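Local coordinates for transcriptional regulator KdgR (Pseudomonas aeruginosa, PDB 5Y6I), which probably binds DNA as a dimeric transcription factor of the IclR family, with a helix-turn-helix domain joined to a GAF-like C-terminal domain, at residues R40-V45 and S50-Y55; A58-G63 and N72-G77; M91-S96 and V223-T228. All coordinates share one frame; numbering follows the deposited sequence.

In the fold
From the N terminus, helix 18-31 comes first, followed by the two helices of the helix-turn-helix. Interaction 1 closes the four-residue turn between them. Interaction 2 follows and closes a loop of eight residues, joining the end of helix 49-61 to strand 74-76. Both use helix 49-61, and they meet where His53 packs on Tyr74. Helix 78-88 then leads away from the DNA-binding domain. Interaction 3 closes a much longer loop of 126 residues, tying the start of helix 93-108 to the central strand 223-232 of the C-terminal domain. Its centre lies about 34 Å from that of interaction 2. The three contacts run in series. None nests in or crosses another.

Interaction 1 of 3, residues R40-V45 and S50-Y55; sequences RLAEHV and SKVHRY
Val52 points from helix 50-55 toward helix 40-45 and meets Leu41, Ala42 and Val45. Its two methyls share the work. CG1 stands anti to the backbone N (chi1 178°) and turns to Leu41. CG2 lies beside the backbone N and turns to Ala42. The Leu41 and Val52 side chains cross obliquely. Val52 CG1 touches the branch point of the leucine as well as one methyl, with Leu41 CD2 at 3.9 Å. On the other branch, Val52 CG2 sits against the small side chain of Ala42, 3.6 Å from Ala42 CB, and also comes near Ala42 CA. Val45, one turn after Leu41, adds a looser contact through Val45 CG2, 4.3 Å from Val52 CG2. One valine thus fills the ground between three side chains of the facing helix.

The segment axes come within 9.5 Å, at 107° between their N-to-C directions. This is the steep crossing of a helix-turn-helix, here within the IclR DNA-binding domain. Val45 also packs on Ala28 of helix 18-31, which brings a third helix to the contact. Leu41 touches Leu32 in the loop that follows that helix. Arg54 and Tyr55 reach residues of the second subunit.

No hydrogen bond joins the two segments. They meet through apolar groups alone, so the contact rests on fit and on the exclusion of water, without directional bonds.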
loop_
_atom_site.group_PDB
_atom_site.type_symbol
_atom_site.label_atom_id
_atom_site.label_comp_id
_atom_site.label_asym_id
_atom_site.label_seq_id
_atom_site.Cartn_x
_atom_site.Cartn_y
_atom_site.Cartn_z
ATOM N N ARG A 40 -2.972 18.173 23.081
ATOM C CA ARG A 40 -3.628 17.927 21.803
ATOM C C ARG A 40 -4.011 16.464 21.667
ATOM O O ARG A 40 -5.070 16.152 21.113
ATOM C CB ARG A 40 -2.722 18.365 20.648
ATOM C CG ARG A 40 -2.914 19.816 20.214
ATOM C CD ARG A 40 -4.268 19.997 19.515
ATOM N NE ARG A 40 -4.143 19.816 18.071
ATOM C CZ ARG A 40 -5.136 19.453 17.267
ATOM N NH1 ARG A 40 -6.344 19.217 17.764
ATOM N NH2 ARG A 40 -4.918 19.317 15.968
ATOM N N LEU A 41 -3.184 15.571 22.216
ATOM C CA LEU A 41 -3.448 14.134 22.188
ATOM C C LEU A 41 -4.678 13.769 23.016
ATOM O O LEU A 41 -5.596 13.097 22.529
ATOM C CB LEU A 41 -2.234 13.383 22.718
ATOM C CG LEU A 41 -2.132 11.891 22.433
ATOM C CD1 LEU A 41 -2.488 11.609 20.979
ATOM C CD2 LEU A 41 -0.728 11.411 22.723
ATOM N N ALA A 42 -4.691 14.167 24.292
ATOM C CA ALA A 42 -5.803 13.809 25.163
ATOM C C ALA A 42 -7.103 14.445 24.689
ATOM O O ALA A 42 -8.183 13.869 24.872
ATOM C CB ALA A 42 -5.489 14.216 26.601
ATOM N N GLU A 43 -7.021 15.625 24.068
ATOM C CA GLU A 43 -8.211 16.249 23.506
ATOM C C GLU A 43 -8.726 15.472 22.299
ATOM O O GLU A 43 -9.934 15.457 22.035
ATOM C CB GLU A 43 -7.899 17.698 23.138
ATOM C CG GLU A 43 -9.002 18.430 22.384
ATOM C CD GLU A 43 -8.720 19.917 22.265
ATOM O OE1 GLU A 43 -8.975 20.648 23.250
ATOM O OE2 GLU A 43 -8.230 20.353 21.198
ATOM N N HIS A 44 -7.837 14.811 21.563
ATOM C CA HIS A 44 -8.284 14.023 20.423
ATOM C C HIS A 44 -9.041 12.784 20.887
ATOM O O HIS A 44 -10.209 12.593 20.535
ATOM C CB HIS A 44 -7.095 13.649 19.540
ATOM C CG HIS A 44 -7.432 13.590 18.084
ATOM N ND1 HIS A 44 -8.010 14.646 17.413
ATOM C CD2 HIS A 44 -7.285 12.599 17.175
ATOM C CE1 HIS A 44 -8.198 14.312 16.150
ATOM N NE2 HIS A 44 -7.763 13.076 15.979
ATOM N N VAL A 45 -8.401 11.937 21.701
ATOM C CA VAL A 45 -9.061 10.727 22.196
ATOM C C VAL A 45 -10.015 10.968 23.349
ATOM O O VAL A 45 -10.535 9.992 23.898
ATOM C CB VAL A 45 -8.114 9.642 22.749
ATOM C CG1 VAL A 45 -7.076 9.299 21.785
ATOM C CG2 VAL A 45 -7.451 10.122 24.015
ATOM N N SER A 50 -3.727 12.995 32.275
ATOM C CA SER A 50 -2.897 12.151 33.131
ATOM C C SER A 50 -2.936 10.692 32.687
ATOM O O SER A 50 -1.889 10.040 32.576
ATOM C CB SER A 50 -3.319 12.308 34.597
ATOM O OG SER A 50 -4.731 12.371 34.757
ATOM N N LYS A 51 -4.127 10.158 32.398
ATOM C CA LYS A 51 -4.182 8.792 31.887
ATOM C C LYS A 51 -3.465 8.668 30.545
ATOM O O LYS A 51 -2.813 7.651 30.287
ATOM C CB LYS A 51 -5.638 8.314 31.785
ATOM C CG LYS A 51 -5.871 7.147 30.843
ATOM C CD LYS A 51 -7.264 6.514 31.034
ATOM C CE LYS A 51 -8.310 7.155 30.123
ATOM N NZ LYS A 51 -9.742 6.828 30.424
ATOM N N VAL A 52 -3.538 9.691 29.690
ATOM C CA VAL A 52 -2.821 9.599 28.415
ATOM C C VAL A 52 -1.326 9.527 28.672
ATOM O O VAL A 52 -0.627 8.650 28.145
ATOM C CB VAL A 52 -3.190 10.765 27.471
ATOM C CG1 VAL A 52 -2.394 10.683 26.149
ATOM C CG2 VAL A 52 -4.673 10.743 27.171
ATOM N N HIS A 53 -0.816 10.425 29.518
ATOM C CA HIS A 53 0.608 10.382 29.839
ATOM C C HIS A 53 1.028 9.018 30.375
ATOM O O HIS A 53 2.111 8.533 30.037
ATOM C CB HIS A 53 0.987 11.471 30.844
ATOM C CG HIS A 53 2.370 11.301 31.383
ATOM N ND1 HIS A 53 3.480 11.811 30.746
ATOM C CD2 HIS A 53 2.830 10.612 32.451
ATOM C CE1 HIS A 53 4.564 11.465 31.417
ATOM N NE2 HIS A 53 4.196 10.740 32.457
ATOM N N ARG A 54 0.185 8.377 31.189
ATOM C CA ARG A 54 0.544 7.077 31.747
ATOM C C ARG A 54 0.685 6.035 30.650
ATOM O O ARG A 54 1.688 5.312 30.596
ATOM C CB ARG A 54 -0.491 6.632 32.786
ATOM C CG ARG A 54 0.123 5.773 33.880
ATOM C CD ARG A 54 -0.777 5.639 35.093
ATOM N NE ARG A 54 -1.500 6.868 35.416
ATOM C CZ ARG A 54 -2.824 6.925 35.539
ATOM N NH1 ARG A 54 -3.540 5.818 35.360
ATOM N NH2 ARG A 54 -3.428 8.073 35.839
ATOM N N TYR A 55 -0.307 5.957 29.752
ATOM C CA TYR A 55 -0.262 4.962 28.681
ATOM C C TYR A 55 0.748 5.332 27.607
ATOM O O TYR A 55 1.300 4.439 26.956
ATOM C CB TYR A 55 -1.644 4.768 28.056
ATOM C CG TYR A 55 -2.603 3.964 28.903
ATOM C CD1 TYR A 55 -3.406 4.586 29.849
ATOM C CD2 TYR A 55 -2.704 2.584 28.755
ATOM C CE1 TYR A 55 -4.277 3.862 30.628
ATOM C CE2 TYR A 55 -3.566 1.849 29.537
ATOM C CZ TYR A 55 -4.356 2.496 30.471
ATOM O OH TYR A 55 -5.236 1.781 31.255
#

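Interaction 2 of 3, residues A58-G63 and N72-G77; sequences ALIASG and NHYSLG
Gly63 O and Gly77 CA meet in a weak CA-H...O approach, and conventional backbone bonds hold the two glycines in place. Gly63 bonds with Glu79, in the first turn of the next helix, and Gly77 with Phe64. Just past helix 49-61, Gly63 turns the chain out of helical geometry with positive phi (77°), in a Schellman motif. Within it, Gly63 N bonds to Ile60 O at 3.1 Å. Gly77 holds the N-cap position of helix 78-88. The end of one helix therefore lies beside the start of another.

The second meeting point is apolar. Ile60 CD1 reaches the edge of the Tyr74 ring, near the ring plane, 3.7 Å from Tyr74 CE1. The two side chains stand at about a right angle. Ile60 carries its CG1 branch beside the backbone N (chi1 -52°) and extends onward through chi2 of 179°, which brings the terminal methyl to the ring. Tyr74 also packs on Leu56 of helix 49-61, the helix that carries Ile60, and on Leu29 of helix 18-31.

Strand 74-76 pairs antiparallel with strand 65-67, Ser75 bonding to Val66. A second helix of a helix-turn-helix followed by a small beta hairpin is the winged-helix arrangement known in IclR regulators.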
loop_
_atom_site.group_PDB
_atom_site.type_symbol
_atom_site.label_atom_id
_atom_site.label_comp_id
_atom_site.label_asym_id
_atom_site.label_seq_id
_atom_site.Cartn_x
_atom_site.Cartn_y
_atom_site.Cartn_z
ATOM N N ALA A 58 3.959 3.569 28.463
ATOM C CA ALA A 58 3.971 2.177 28.009
ATOM C C ALA A 58 4.243 2.084 26.508
ATOM O O ALA A 58 5.073 1.278 26.065
ATOM C CB ALA A 58 2.644 1.497 28.347
ATOM N N LEU A 59 3.540 2.898 25.708
ATOM C CA LEU A 59 3.725 2.855 24.257
ATOM C C LEU A 59 5.133 3.267 23.845
ATOM O O LEU A 59 5.622 2.811 22.809
ATOM C CB LEU A 59 2.693 3.735 23.536
ATOM C CG LEU A 59 1.182 3.499 23.736
ATOM C CD1 LEU A 59 0.355 4.596 23.090
ATOM C CD2 LEU A 59 0.742 2.120 23.212
ATOM N N ILE A 60 5.803 4.113 24.630
ATOM C CA ILE A 60 7.192 4.447 24.318
ATOM C C ILE A 60 8.118 3.275 24.671
ATOM O O ILE A 60 9.030 2.932 23.905
ATOM C CB ILE A 60 7.604 5.753 25.034
ATOM C CG1 ILE A 60 6.595 6.884 24.751
ATOM C CG2 ILE A 60 9.020 6.173 24.623
ATOM C CD1 ILE A 60 6.928 8.250 25.456
ATOM N N ALA A 61 7.895 2.640 25.828
ATOM C CA ALA A 61 8.597 1.398 26.149
ATOM C C ALA A 61 8.444 0.370 25.035
ATOM O O ALA A 61 9.433 -0.166 24.527
ATOM C CB ALA A 61 8.075 0.823 27.466
ATOM N N SER A 62 7.205 0.085 24.631
ATOM C CA SER A 62 6.977 -0.947 23.626
ATOM C C SER A 62 7.485 -0.562 22.232
ATOM O O SER A 62 7.342 -1.363 21.297
ATOM C CB SER A 62 5.488 -1.277 23.569
ATOM O OG SER A 62 4.735 -0.108 23.312
ATOM N N GLY A 63 8.082 0.620 22.071
ATOM C CA GLY A 63 8.546 1.076 20.783
ATOM C C GLY A 63 7.461 1.589 19.866
ATOM O O GLY A 63 7.776 2.058 18.764
ATOM N N ASN A 72 10.275 17.455 22.521
ATOM C CA ASN A 72 9.441 16.692 23.441
ATOM C C ASN A 72 8.142 16.228 22.813
ATOM O O ASN A 72 7.258 15.752 23.528
ATOM C CB ASN A 72 9.120 17.479 24.716
ATOM C CG ASN A 72 10.267 17.496 25.685
ATOM O OD1 ASN A 72 11.036 16.539 25.763
ATOM N ND2 ASN A 72 10.399 18.588 26.427
ATOM N N HIS A 73 7.997 16.345 21.498
ATOM C CA HIS A 73 6.756 15.942 20.864
ATOM C C HIS A 73 6.682 14.429 20.771
ATOM O O HIS A 73 7.706 13.743 20.681
ATOM C CB HIS A 73 6.636 16.557 19.471
ATOM C CG HIS A 73 6.247 18.003 19.480
ATOM N ND1 HIS A 73 6.872 18.945 18.690
ATOM C CD2 HIS A 73 5.292 18.666 20.173
ATOM C CE1 HIS A 73 6.325 20.129 18.901
ATOM N NE2 HIS A 73 5.368 19.988 19.800
ATOM N N TYR A 74 5.448 13.915 20.793
ATOM C CA TYR A 74 5.177 12.487 20.687
ATOM C C TYR A 74 4.879 12.119 19.247
ATOM O O TYR A 74 4.170 12.845 18.545
ATOM C CB TYR A 74 3.990 12.080 21.569
ATOM C CG TYR A 74 4.255 12.265 23.043
ATOM C CD1 TYR A 74 5.044 11.353 23.753
ATOM C CD2 TYR A 74 3.741 13.357 23.723
ATOM C CE1 TYR A 74 5.300 11.533 25.113
ATOM C CE2 TYR A 74 3.994 13.548 25.081
ATOM C CZ TYR A 74 4.768 12.641 25.765
ATOM O OH TYR A 74 4.997 12.857 27.105
ATOM N N SER A 75 5.401 10.974 18.820
ATOM C CA SER A 75 5.154 10.494 17.473
ATOM C C SER A 75 5.181 8.973 17.480
ATOM O O SER A 75 5.443 8.336 18.503
ATOM C CB SER A 75 6.187 11.063 16.503
ATOM O OG SER A 75 7.485 10.950 17.065
ATOM N N LEU A 76 4.933 8.387 16.316
ATOM C CA LEU A 76 4.875 6.941 16.233
ATOM C C LEU A 76 6.268 6.357 16.271
ATOM O O LEU A 76 7.204 6.904 15.683
ATOM C CB LEU A 76 4.155 6.502 14.971
ATOM C CG LEU A 76 2.708 6.973 14.925
ATOM C CD1 LEU A 76 2.200 7.058 13.486
ATOM C CD2 LEU A 76 1.866 6.036 15.750
ATOM N N GLY A 77 6.404 5.240 16.982
ATOM C CA GLY A 77 7.661 4.531 17.028
ATOM C C GLY A 77 7.842 3.591 15.848
ATOM O O GLY A 77 6.970 3.428 14.988
#

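Interaction 3 of 3, residues M91-S96 and V223-T228; sequences MDVLKS and VAAVLT
Val93 meets Ala224 and Ala225 through apolar contacts. The isopropyl group lies over the methyls of both alanines. Val93 CB is 3.8 Å from Ala224 CB, and Val93 CG2 is 4.0 Å from Ala225 CB. With chi1 at 73°, Val93 CG1 is flanked by both N and C of its own backbone, and CG2 lies opposite the N. Both branches can then reach the strand, CG1 passing near Ala224 O and Ala225 CB. Val93 also packs on Val216 and Met259.

The two alanines are neighbours in sequence, yet both point toward the helix. A classic beta bulge explains this: the backbones of Ala224 and Ala225 both bond to the one residue Val216 on strand 209-217. Strand 223-232 is the middle strand of a five-stranded antiparallel sheet, ordered 2-1-5-4-3, as in GAF-like domains. Leu227 packs on helix 244-258.

No hydrogen bond joins the two segments. Those within 91-96 shape the start of helix 93-108. Asp92 is its N-cap. Its carboxylate accepts two weak capping bonds: Leu94 N to Asp92 OD1 and Lys95 N to Asp92 OD2. Asp92 O accepts twice, from Ser96 N at 3.0 Å and from Ser96 OG at 3.1 Å. The hydroxyl comes from above the carbonyl plane, 53° out of it.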
loop_
_atom_site.group_PDB
_atom_site.type_symbol
_atom_site.label_atom_id
_atom_site.label_comp_id
_atom_site.label_asym_id
_atom_site.label_seq_id
_atom_site.Cartn_x
_atom_site.Cartn_y
_atom_site.Cartn_z
ATOM N N MET A 91 -2.456 -6.004 2.055
ATOM C CA MET A 91 -3.608 -5.554 1.286
ATOM C C MET A 91 -3.868 -6.494 0.112
ATOM O O MET A 91 -2.936 -6.989 -0.526
ATOM C CB MET A 91 -3.380 -4.134 0.774
ATOM C CG MET A 91 -3.564 -3.030 1.780
ATOM S SD MET A 91 -3.455 -1.407 0.988
ATOM C CE MET A 91 -1.758 -1.410 0.436
ATOM N N ASP A 92 -5.152 -6.759 -0.150
ATOM C CA ASP A 92 -5.551 -7.627 -1.262
ATOM C C ASP A 92 -7.002 -7.296 -1.607
ATOM O O ASP A 92 -7.922 -7.760 -0.929
ATOM C CB ASP A 92 -5.397 -9.099 -0.918
ATOM C CG ASP A 92 -5.856 -10.001 -2.044
ATOM O OD1 ASP A 92 -5.671 -9.607 -3.211
ATOM O OD2 ASP A 92 -6.414 -11.086 -1.777
ATOM N N VAL A 93 -7.196 -6.506 -2.663
ATOM C CA VAL A 93 -8.549 -6.143 -3.045
ATOM C C VAL A 93 -9.360 -7.378 -3.397
ATOM O O VAL A 93 -10.585 -7.357 -3.303
ATOM C CB VAL A 93 -8.522 -5.135 -4.210
ATOM C CG1 VAL A 93 -8.112 -5.824 -5.505
ATOM C CG2 VAL A 93 -9.864 -4.428 -4.342
ATOM N N LEU A 94 -8.714 -8.475 -3.786
ATOM C CA LEU A 94 -9.491 -9.666 -4.109
ATOM C C LEU A 94 -10.087 -10.274 -2.853
ATOM O O LEU A 94 -11.229 -10.749 -2.873
ATOM C CB LEU A 94 -8.630 -10.682 -4.850
ATOM C CG LEU A 94 -8.844 -10.620 -6.370
ATOM C CD1 LEU A 94 -8.583 -9.228 -6.933
ATOM C CD2 LEU A 94 -8.028 -11.682 -7.114
ATOM N N LYS A 95 -9.334 -10.249 -1.748
ATOM C CA LYS A 95 -9.864 -10.671 -0.452
ATOM C C LYS A 95 -10.951 -9.717 0.029
ATOM O O LYS A 95 -12.102 -10.123 0.244
ATOM C CB LYS A 95 -8.725 -10.763 0.569
ATOM C CG LYS A 95 -9.150 -11.113 2.011
ATOM C CD LYS A 95 -9.091 -9.902 2.964
ATOM C CE LYS A 95 -10.103 -10.048 4.105
ATOM N NZ LYS A 95 -10.334 -8.792 4.890
ATOM N N SER A 96 -10.617 -8.428 0.169
ATOM C CA SER A 96 -11.537 -7.493 0.817
ATOM C C SER A 96 -12.841 -7.336 0.040
ATOM O O SER A 96 -13.872 -6.989 0.630
ATOM C CB SER A 96 -10.886 -6.110 0.989
ATOM O OG SER A 96 -9.493 -6.190 1.245
ATOM N N VAL A 223 -5.486 2.921 -7.709
ATOM C CA VAL A 223 -6.646 2.168 -8.157
ATOM C C VAL A 223 -6.343 0.690 -7.986
ATOM O O VAL A 223 -5.400 0.163 -8.586
ATOM C CB VAL A 223 -7.011 2.508 -9.606
ATOM C CG1 VAL A 223 -8.189 1.664 -10.044
ATOM C CG2 VAL A 223 -7.360 3.963 -9.698
ATOM N N ALA A 224 -7.130 0.023 -7.144
ATOM C CA ALA A 224 -6.952 -1.391 -6.848
ATOM C C ALA A 224 -7.733 -2.261 -7.812
ATOM O O ALA A 224 -7.232 -3.294 -8.275
ATOM C CB ALA A 224 -7.411 -1.698 -5.415
ATOM N N ALA A 225 -8.955 -1.842 -8.110
ATOM C CA ALA A 225 -9.876 -2.589 -8.947
ATOM C C ALA A 225 -10.977 -1.640 -9.404
ATOM O O ALA A 225 -11.021 -0.467 -9.013
ATOM C CB ALA A 225 -10.454 -3.793 -8.196
ATOM N N VAL A 226 -11.854 -2.162 -10.267
ATOM C CA VAL A 226 -13.100 -1.512 -10.645
ATOM C C VAL A 226 -14.218 -2.509 -10.396
ATOM O O VAL A 226 -14.080 -3.697 -10.712
ATOM C CB VAL A 226 -13.093 -1.051 -12.113
ATOM C CG1 VAL A 226 -14.416 -0.327 -12.469
ATOM C CG2 VAL A 226 -11.914 -0.140 -12.357
ATOM N N LEU A 227 -15.302 -2.036 -9.793
ATOM C CA LEU A 227 -16.451 -2.867 -9.481
ATOM C C LEU A 227 -17.625 -2.343 -10.292
ATOM O O LEU A 227 -17.782 -1.130 -10.461
ATOM C CB LEU A 227 -16.761 -2.849 -7.977
ATOM C CG LEU A 227 -17.478 -4.085 -7.428
ATOM C CD1 LEU A 227 -17.228 -4.188 -5.924
ATOM C CD2 LEU A 227 -18.975 -4.070 -7.719
ATOM N N THR A 228 -18.456 -3.258 -10.778
ATOM C CA THR A 228 -19.263 -2.977 -11.952
ATOM C C THR A 228 -20.539 -3.799 -11.936
ATOM O O THR A 228 -20.489 -5.011 -11.702
ATOM C CB THR A 228 -18.462 -3.326 -13.189
ATOM O OG1 THR A 228 -17.735 -4.507 -12.866
ATOM C CG2 THR A 228 -17.469 -2.280 -13.525
#